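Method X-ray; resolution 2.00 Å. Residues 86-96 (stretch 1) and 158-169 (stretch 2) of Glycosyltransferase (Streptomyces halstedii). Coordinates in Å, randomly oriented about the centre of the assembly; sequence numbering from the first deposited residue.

Stretch 1 86-96: KLTWQYIHDVF
Stretch 2 158-169: GRMRDHFNRLTG

Two helices of one chain cross here at a steep angle: 89-96, which runs on beyond the stretch, and 158-168, which begins before it. Their N-to-C directions differ by 128° (signed crossing angle -128°) and their axes approach to 9.7 Å. Both have regular helical backbones, with phi near -60° and psi near -45°. The nearest CA pairs are Trp 89 with Phe 164, CA to CA 6.1 Å, and Leu 87 with His 163, CA to CA 8.0 Å. Together the stretches bury 664 Å², mainly through apolar and aromatic side chains, some resting on backbone atoms, with a single cross-stretch hydrogen bond.

Lys 86 stays exposed and out of reach. Leu 87 (phi/psi -88/59, rotamer m,t) points toward the second helix before the first has begun: CD2 lies 3.7 Å from Met 160 SD, and CD1 lies 3.6 Å from Arg 159 NH1, at the edge of the guanidinium. Arg 159 NH1 is hydrogen-bonded elsewhere in the structure, and Leu 87 CD1 packs beside it. Thr 88 (-88/162, chi1 p) turns away and caps the helix: its OG1 accepts from Tyr 91 N at 3.0 Å.

Trp 89 (chi1 t, chi2 87°) leaves its backbone sideways, yet its indole reaches the partner. Trp 89 NE1 donates to Thr 168 OG1 at 3.2 Å, giving a large buried ring an outlet for its polar hydrogen. Thr 168 OG1 (chi1 m) in turn donates to Phe 164 O at a very short 2.5 Å. The five-membered ring of Trp 89 lies nearly parallel to the Phe 164 ring, planes at 18° and centroids 4.6 Å apart, but slid so that they barely overlap. Leu 167 (m,t) lies at the ring edge, with CB 3.9 Å from Trp 89 CD1, while Leu 167 CD1 comes 3.3 Å from Trp 89 N.

Gln 90 faces away, its NE2 donating to Asp 94 OD1 at 3.0 Å. Tyr 91 (chi1 t) brings CE2 to 3.9 Å from Met 160 CE. Ile 92 (m,t) points toward the partner, a branched residue fitted between two knobs: its CG2 is 3.5 Å from Phe 164 CB, and its CG1 is 4.1 Å from Met 160 SD. Ile 92 CD1 also meets His 163 CB at 3.8 Å.

His 93 (chi1 t) lends CB to Phe 164 CE1 at 3.9 Å while its ND1 donates to Asp 94 OD1 at 2.8 Å, which satisfies ND1 within its own helix. Val 95 (chi1 t) sets CG2 3.9 Å from Met 160 CE. Phe 96 (chi1 m, chi2 -21°) directs its edge at the Phe 164 face, centroids 5.3 Å apart and planes at 77°; Phe 96 CE2 also lies 3.7 Å from Arg 161 NH1.

The rule is two knobs, one turn apart. Met 160 (m,m, chi3 -99°), flexible and unbranched, sits among Tyr 91, Ile 92, Val 95 and Phe 96; Phe 164 (chi1 t, chi2 75°) fills the hole formed by Trp 89, Ile 92, His 93 and Phe 96.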

ATOM      1  N   LYS B  86      38.814  -2.498 -20.022  1.00 26.33           N
ATOM      2  CA  LYS B  86      37.671  -2.679 -20.919  1.00 28.50           C
ATOM      3  C   LYS B  86      36.833  -1.412 -21.008  1.00 28.53           C
ATOM      4  O   LYS B  86      36.013  -1.250 -21.886  1.00 30.09           O
ATOM      5  CB  LYS B  86      36.761  -3.765 -20.370  1.00 28.53           C
ATOM      6  CG  LYS B  86      37.442  -5.077 -20.054  1.00 32.39           C
ATOM      7  CD  LYS B  86      37.692  -5.763 -21.374  1.00 32.52           C
ATOM      8  CE  LYS B  86      37.432  -7.203 -21.309  1.00 35.85           C
ATOM      9  NZ  LYS B  86      38.263  -7.875 -22.404  1.00 36.15           N
ATOM     10  N   LEU B  87      37.031  -0.509 -20.076  1.00 30.29           N
ATOM     11  CA  LEU B  87      36.213   0.727 -19.965  1.00 30.59           C
ATOM     12  C   LEU B  87      36.795   1.868 -20.815  1.00 30.54           C
ATOM     13  O   LEU B  87      37.107   2.949 -20.332  1.00 31.41           O
ATOM     14  CB  LEU B  87      36.034   1.120 -18.478  1.00 30.90           C
ATOM     15  CG  LEU B  87      35.143   0.137 -17.696  1.00 30.43           C
ATOM     16  CD1 LEU B  87      35.007   0.527 -16.270  1.00 26.30           C
ATOM     17  CD2 LEU B  87      33.751  -0.001 -18.407  1.00 31.22           C
ATOM     18  N   THR B  88      36.897   1.631 -22.096  1.00 30.38           N
ATOM     19  CA  THR B  88      37.351   2.650 -23.041  1.00 30.03           C
ATOM     20  C   THR B  88      36.153   3.481 -23.517  1.00 29.66           C
ATOM     21  O   THR B  88      35.013   3.028 -23.394  1.00 27.14           O
ATOM     22  CB  THR B  88      37.879   1.979 -24.300  1.00 30.94           C
ATOM     23  OG1 THR B  88      36.805   1.253 -24.880  1.00 31.73           O
ATOM     24  CG2 THR B  88      39.009   0.939 -23.958  1.00 32.93           C
ATOM     25  N   TRP B  89      36.423   4.672 -24.079  1.00 28.97           N
ATOM     26  CA  TRP B  89      35.421   5.494 -24.737  1.00 28.09           C
ATOM     27  C   TRP B  89      34.615   4.641 -25.763  1.00 29.27           C
ATOM     28  O   TRP B  89      33.363   4.686 -25.745  1.00 26.85           O
ATOM     29  CB  TRP B  89      36.060   6.679 -25.457  1.00 28.40           C
ATOM     30  CG  TRP B  89      35.001   7.645 -26.013  1.00 26.84           C
ATOM     31  CD1 TRP B  89      34.395   8.699 -25.339  1.00 24.64           C
ATOM     32  CD2 TRP B  89      34.411   7.603 -27.312  1.00 28.02           C
ATOM     33  NE1 TRP B  89      33.475   9.319 -26.161  1.00 25.22           N
ATOM     34  CE2 TRP B  89      33.469   8.671 -27.379  1.00 25.85           C
ATOM     35  CE3 TRP B  89      34.591   6.767 -28.449  1.00 28.43           C
ATOM     36  CZ2 TRP B  89      32.709   8.920 -28.525  1.00 28.30           C
ATOM     37  CZ3 TRP B  89      33.831   7.019 -29.582  1.00 28.04           C
ATOM     38  CH2 TRP B  89      32.915   8.089 -29.621  1.00 30.39           C
ATOM     39  N   GLN B  90      35.292   3.828 -26.610  1.00 27.96           N
ATOM     40  CA  GLN B  90      34.572   3.071 -27.620  1.00 26.96           C
ATOM     41  C   GLN B  90      33.596   2.030 -27.017  1.00 27.60           C
ATOM     42  O   GLN B  90      32.464   1.830 -27.515  1.00 25.49           O
ATOM     43  CB  GLN B  90      35.519   2.315 -28.553  1.00 28.43           C
ATOM     44  CG  GLN B  90      34.827   1.865 -29.869  1.00 30.53           C
ATOM     45  CD  GLN B  90      34.129   3.050 -30.637  1.00 36.12           C
ATOM     46  OE1 GLN B  90      34.784   4.051 -31.002  1.00 38.19           O
ATOM     47  NE2 GLN B  90      32.787   2.953 -30.832  1.00 36.63           N
ATOM     48  N   TYR B  91      34.052   1.338 -25.993  1.00 26.55           N
ATOM     49  CA  TYR B  91      33.199   0.360 -25.310  1.00 27.39           C
ATOM     50  C   TYR B  91      31.950   0.982 -24.690  1.00 27.82           C
ATOM     51  O   TYR B  91      30.860   0.478 -24.882  1.00 27.64           O
ATOM     52  CB  TYR B  91      33.981  -0.332 -24.201  1.00 27.03           C
ATOM     53  CG  TYR B  91      33.146  -1.382 -23.426  1.00 26.76           C
ATOM     54  CD1 TYR B  91      32.863  -2.634 -23.973  1.00 29.43           C
ATOM     55  CD2 TYR B  91      32.640  -1.088 -22.178  1.00 27.25           C
ATOM     56  CE1 TYR B  91      32.117  -3.598 -23.261  1.00 29.06           C
ATOM     57  CE2 TYR B  91      31.904  -2.029 -21.436  1.00 26.06           C
ATOM     58  CZ  TYR B  91      31.644  -3.281 -21.987  1.00 29.23           C
ATOM     59  OH  TYR B  91      30.902  -4.182 -21.271  1.00 25.68           O
ATOM     60  N   ILE B  92      32.118   2.057 -23.912  1.00 28.17           N
ATOM     61  CA  ILE B  92      30.978   2.704 -23.238  1.00 28.30           C
ATOM     62  C   ILE B  92      29.998   3.348 -24.267  1.00 28.88           C
ATOM     63  O   ILE B  92      28.745   3.200 -24.192  1.00 29.01           O
ATOM     64  CB  ILE B  92      31.512   3.682 -22.210  1.00 28.48           C
ATOM     65  CG1 ILE B  92      32.222   2.873 -21.146  1.00 28.47           C
ATOM     66  CG2 ILE B  92      30.356   4.530 -21.585  1.00 26.19           C
ATOM     67  CD1 ILE B  92      32.853   3.735 -20.088  1.00 28.55           C
ATOM     68  N   HIS B  93      30.578   3.970 -25.288  1.00 28.75           N
ATOM     69  CA  HIS B  93      29.844   4.383 -26.461  1.00 29.13           C
ATOM     70  C   HIS B  93      28.931   3.283 -27.016  1.00 30.22           C
ATOM     71  O   HIS B  93      27.721   3.511 -27.286  1.00 28.72           O
ATOM     72  CB  HIS B  93      30.826   4.835 -27.539  1.00 28.66           C
ATOM     73  CG  HIS B  93      30.162   5.168 -28.827  1.00 27.84           C
ATOM     74  ND1 HIS B  93      29.722   4.196 -29.693  1.00 26.07           N
ATOM     75  CD2 HIS B  93      29.834   6.358 -29.388  1.00 27.22           C
ATOM     76  CE1 HIS B  93      29.151   4.767 -30.740  1.00 26.85           C
ATOM     77  NE2 HIS B  93      29.208   6.078 -30.582  1.00 28.38           N
ATOM     78  N   ASP B  94      29.506   2.102 -27.224  1.00 29.78           N
ATOM     79  CA  ASP B  94      28.721   1.021 -27.804  1.00 30.76           C
ATOM     80  C   ASP B  94      27.729   0.434 -26.801  1.00 28.81           C
ATOM     81  O   ASP B  94      26.685   0.007 -27.214  1.00 28.28           O
ATOM     82  CB  ASP B  94      29.562  -0.084 -28.430  1.00 30.43           C
ATOM     83  CG  ASP B  94      30.482   0.421 -29.567  1.00 37.14           C
ATOM     84  OD1 ASP B  94      30.237   1.512 -30.167  1.00 35.69           O
ATOM     85  OD2 ASP B  94      31.470  -0.325 -29.864  1.00 38.41           O
ATOM     86  N   VAL B  95      28.075   0.401 -25.518  1.00 26.97           N
ATOM     87  CA  VAL B  95      27.108   0.011 -24.528  1.00 26.67           C
ATOM     88  C   VAL B  95      25.879   0.987 -24.662  1.00 26.20           C
ATOM     89  O   VAL B  95      24.738   0.540 -24.726  1.00 24.64           O
ATOM     90  CB  VAL B  95      27.683  -0.016 -23.088  1.00 24.27           C
ATOM     91  CG1 VAL B  95      26.608  -0.203 -22.143  1.00 27.51           C
ATOM     92  CG2 VAL B  95      28.658  -1.256 -22.898  1.00 24.88           C
ATOM     93  N   PHE B  96      26.166   2.291 -24.746  1.00 25.29           N
ATOM     94  CA  PHE B  96      25.130   3.291 -24.839  1.00 25.65           C
ATOM     95  C   PHE B  96      24.274   3.167 -26.082  1.00 26.86           C
ATOM     96  O   PHE B  96      23.036   3.297 -26.005  1.00 28.60           O
ATOM     97  CB  PHE B  96      25.669   4.715 -24.678  1.00 24.50           C
ATOM     98  CG  PHE B  96      26.091   5.042 -23.299  1.00 26.72           C
ATOM     99  CD1 PHE B  96      25.611   4.332 -22.236  1.00 25.63           C
ATOM    100  CD2 PHE B  96      26.971   6.104 -23.057  1.00 31.51           C
ATOM    101  CE1 PHE B  96      25.985   4.629 -20.954  1.00 27.71           C
ATOM    102  CE2 PHE B  96      27.329   6.427 -21.745  1.00 26.10           C
ATOM    103  CZ  PHE B  96      26.878   5.685 -20.717  1.00 25.73           C
ATOM    104  N   GLY B 158      25.083   5.280 -14.157  1.00 23.89           N
ATOM    105  CA  GLY B 158      25.717   6.579 -13.801  1.00 24.81           C
ATOM    106  C   GLY B 158      27.242   6.451 -13.744  1.00 25.69           C
ATOM    107  O   GLY B 158      27.989   7.327 -14.250  1.00 25.74           O
ATOM    108  N   ARG B 159      27.698   5.336 -13.153  1.00 25.83           N
ATOM    109  CA  ARG B 159      29.133   4.980 -13.176  1.00 25.97           C
ATOM    110  C   ARG B 159      29.746   4.963 -14.610  1.00 26.85           C
ATOM    111  O   ARG B 159      30.786   5.593 -14.891  1.00 25.83           O
ATOM    112  CB  ARG B 159      29.328   3.623 -12.484  1.00 24.79           C
ATOM    113  CG  ARG B 159      30.801   3.130 -12.474  1.00 26.54           C
ATOM    114  CD  ARG B 159      30.908   1.699 -11.910  1.00 29.26           C
ATOM    115  NE  ARG B 159      30.230   0.725 -12.754  1.00 24.45           N
ATOM    116  CZ  ARG B 159      30.734   0.169 -13.864  1.00 31.33           C
ATOM    117  NH1 ARG B 159      31.971   0.482 -14.299  1.00 26.33           N
ATOM    118  NH2 ARG B 159      29.993  -0.733 -14.532  1.00 26.03           N
ATOM    119  N   MET B 160      29.090   4.296 -15.553  1.00 27.68           N
ATOM    120  CA  MET B 160      29.589   4.329 -16.902  1.00 28.20           C
ATOM    121  C   MET B 160      29.429   5.758 -17.480  1.00 29.51           C
ATOM    122  O   MET B 160      30.214   6.185 -18.336  1.00 29.11           O
ATOM    123  CB  MET B 160      28.784   3.353 -17.810  1.00 29.31           C
ATOM    124  CG  MET B 160      28.793   1.892 -17.327  1.00 32.37           C
ATOM    125  SD  MET B 160      30.236   1.069 -18.004  1.00 41.06           S
ATOM    126  CE  MET B 160      29.442   0.241 -19.368  1.00 38.78           C
ATOM    127  N   ARG B 161      28.335   6.437 -17.126  1.00 26.44           N
ATOM    128  CA  ARG B 161      28.092   7.742 -17.762  1.00 26.89           C
ATOM    129  C   ARG B 161      29.171   8.782 -17.338  1.00 26.07           C
ATOM    130  O   ARG B 161      29.602   9.618 -18.140  1.00 26.80           O
ATOM    131  CB  ARG B 161      26.707   8.287 -17.413  1.00 24.01           C
ATOM    132  CG  ARG B 161      26.492   9.661 -18.042  1.00 26.69           C
ATOM    133  CD  ARG B 161      26.444   9.501 -19.529  1.00 20.38           C
ATOM    134  NE  ARG B 161      25.861  10.666 -20.202  1.00 25.16           N
ATOM    135  CZ  ARG B 161      25.859  10.868 -21.514  1.00 21.23           C
ATOM    136  NH1 ARG B 161      26.313   9.919 -22.344  1.00 29.30           N
ATOM    137  NH2 ARG B 161      25.300  11.994 -22.029  1.00 23.96           N
ATOM    138  N   ASP B 162      29.555   8.712 -16.083  1.00 27.30           N
ATOM    139  CA  ASP B 162      30.626   9.594 -15.572  1.00 29.51           C
ATOM    140  C   ASP B 162      31.925   9.367 -16.317  1.00 30.69           C
ATOM    141  O   ASP B 162      32.534  10.361 -16.783  1.00 32.58           O
ATOM    142  CB  ASP B 162      30.807   9.425 -14.095  1.00 26.00           C
ATOM    143  CG  ASP B 162      29.706  10.065 -13.328  1.00 30.68           C
ATOM    144  OD1 ASP B 162      28.895  10.882 -13.901  1.00 27.74           O
ATOM    145  OD2 ASP B 162      29.610   9.713 -12.147  1.00 33.79           O
ATOM    146  N   HIS B 163      32.312   8.099 -16.464  1.00 30.10           N
ATOM    147  CA  HIS B 163      33.510   7.737 -17.208  1.00 31.79           C
ATOM    148  C   HIS B 163      33.382   8.289 -18.610  1.00 31.06           C
ATOM    149  O   HIS B 163      34.319   8.932 -19.086  1.00 30.49           O
ATOM    150  CB  HIS B 163      33.701   6.224 -17.366  1.00 30.57           C
ATOM    151  CG  HIS B 163      34.287   5.527 -16.183  1.00 35.24           C
ATOM    152  ND1 HIS B 163      35.614   5.636 -15.823  1.00 39.71           N
ATOM    153  CD2 HIS B 163      33.743   4.632 -15.319  1.00 38.86           C
ATOM    154  CE1 HIS B 163      35.843   4.907 -14.746  1.00 41.13           C
ATOM    155  NE2 HIS B 163      34.726   4.276 -14.428  1.00 42.38           N
ATOM    156  N   PHE B 164      32.262   7.995 -19.278  1.00 29.88           N
ATOM    157  CA  PHE B 164      32.042   8.453 -20.632  1.00 29.18           C
ATOM    158  C   PHE B 164      32.143   9.961 -20.786  1.00 30.26           C
ATOM    159  O   PHE B 164      32.695  10.461 -21.803  1.00 27.02           O
ATOM    160  CB  PHE B 164      30.675   8.025 -21.165  1.00 30.33           C
ATOM    161  CG  PHE B 164      30.481   8.297 -22.611  1.00 25.71           C
ATOM    162  CD1 PHE B 164      31.100   7.500 -23.557  1.00 29.49           C
ATOM    163  CD2 PHE B 164      29.662   9.315 -23.040  1.00 27.97           C
ATOM    164  CE1 PHE B 164      30.886   7.667 -24.915  1.00 26.71           C
ATOM    165  CE2 PHE B 164      29.449   9.536 -24.415  1.00 30.40           C
ATOM    166  CZ  PHE B 164      30.061   8.715 -25.348  1.00 30.23           C
ATOM    167  N   ASN B 165      31.596  10.694 -19.802  1.00 30.31           N
ATOM    168  CA  ASN B 165      31.590  12.153 -19.963  1.00 31.19           C
ATOM    169  C   ASN B 165      33.011  12.719 -19.708  1.00 32.62           C
ATOM    170  O   ASN B 165      33.380  13.667 -20.362  1.00 31.84           O
ATOM    171  CB  ASN B 165      30.584  12.879 -19.042  1.00 29.92           C
ATOM    172  CG  ASN B 165      29.127  12.603 -19.379  1.00 29.24           C
ATOM    173  OD1 ASN B 165      28.765  12.308 -20.506  1.00 27.91           O
ATOM    174  ND2 ASN B 165      28.278  12.687 -18.358  1.00 21.62           N
ATOM    175  N   ARG B 166      33.733  12.181 -18.716  1.00 34.00           N
ATOM    176  CA  ARG B 166      35.175  12.477 -18.527  1.00 36.17           C
ATOM    177  C   ARG B 166      35.938  12.174 -19.846  1.00 36.44           C
ATOM    178  O   ARG B 166      36.562  13.064 -20.436  1.00 38.01           O
ATOM    179  CB  ARG B 166      35.764  11.696 -17.342  1.00 35.66           C
ATOM    180  CG  ARG B 166      37.331  11.847 -17.278  1.00 43.03           C
ATOM    181  CD  ARG B 166      38.049  11.127 -16.107  1.00 48.21           C
ATOM    182  NE  ARG B 166      38.233   9.695 -16.380  1.00 51.46           N
ATOM    183  CZ  ARG B 166      37.404   8.730 -15.972  1.00 52.56           C
ATOM    184  NH1 ARG B 166      36.319   9.010 -15.241  1.00 55.02           N
ATOM    185  NH2 ARG B 166      37.659   7.474 -16.290  1.00 51.46           N
ATOM    186  N   LEU B 167      35.851  10.953 -20.358  1.00 36.57           N
ATOM    187  CA  LEU B 167      36.553  10.652 -21.643  1.00 36.24           C
ATOM    188  C   LEU B 167      36.208  11.596 -22.812  1.00 37.14           C
ATOM    189  O   LEU B 167      37.095  12.053 -23.546  1.00 37.37           O
ATOM    190  CB  LEU B 167      36.427   9.203 -22.033  1.00 35.17           C
ATOM    191  CG  LEU B 167      36.745   8.180 -20.934  1.00 34.74           C
ATOM    192  CD1 LEU B 167      36.562   6.778 -21.487  1.00 33.94           C
ATOM    193  CD2 LEU B 167      38.141   8.327 -20.360  1.00 38.92           C
ATOM    194  N   THR B 168      34.919  11.921 -22.942  1.00 37.10           N
ATOM    195  CA  THR B 168      34.398  12.689 -24.038  1.00 37.02           C
ATOM    196  C   THR B 168      35.022  14.081 -24.017  1.00 38.22           C
ATOM    197  O   THR B 168      35.405  14.593 -25.046  1.00 36.71           O
ATOM    198  CB  THR B 168      32.882  12.792 -23.926  1.00 36.62           C
ATOM    199  OG1 THR B 168      32.334  11.459 -24.026  1.00 35.05           O
ATOM    200  CG2 THR B 168      32.306  13.606 -25.042  1.00 36.52           C
ATOM    201  N   GLY B 169      35.119  14.672 -22.829  1.00 40.41           N
ATOM    202  CA  GLY B 169      35.559  16.070 -22.681  1.00 42.47           C
ATOM    203  C   GLY B 169      37.043  16.256 -22.959  1.00 44.87           C
ATOM    204  O   GLY B 169      37.576  17.374 -22.878  1.00 45.13           O
TER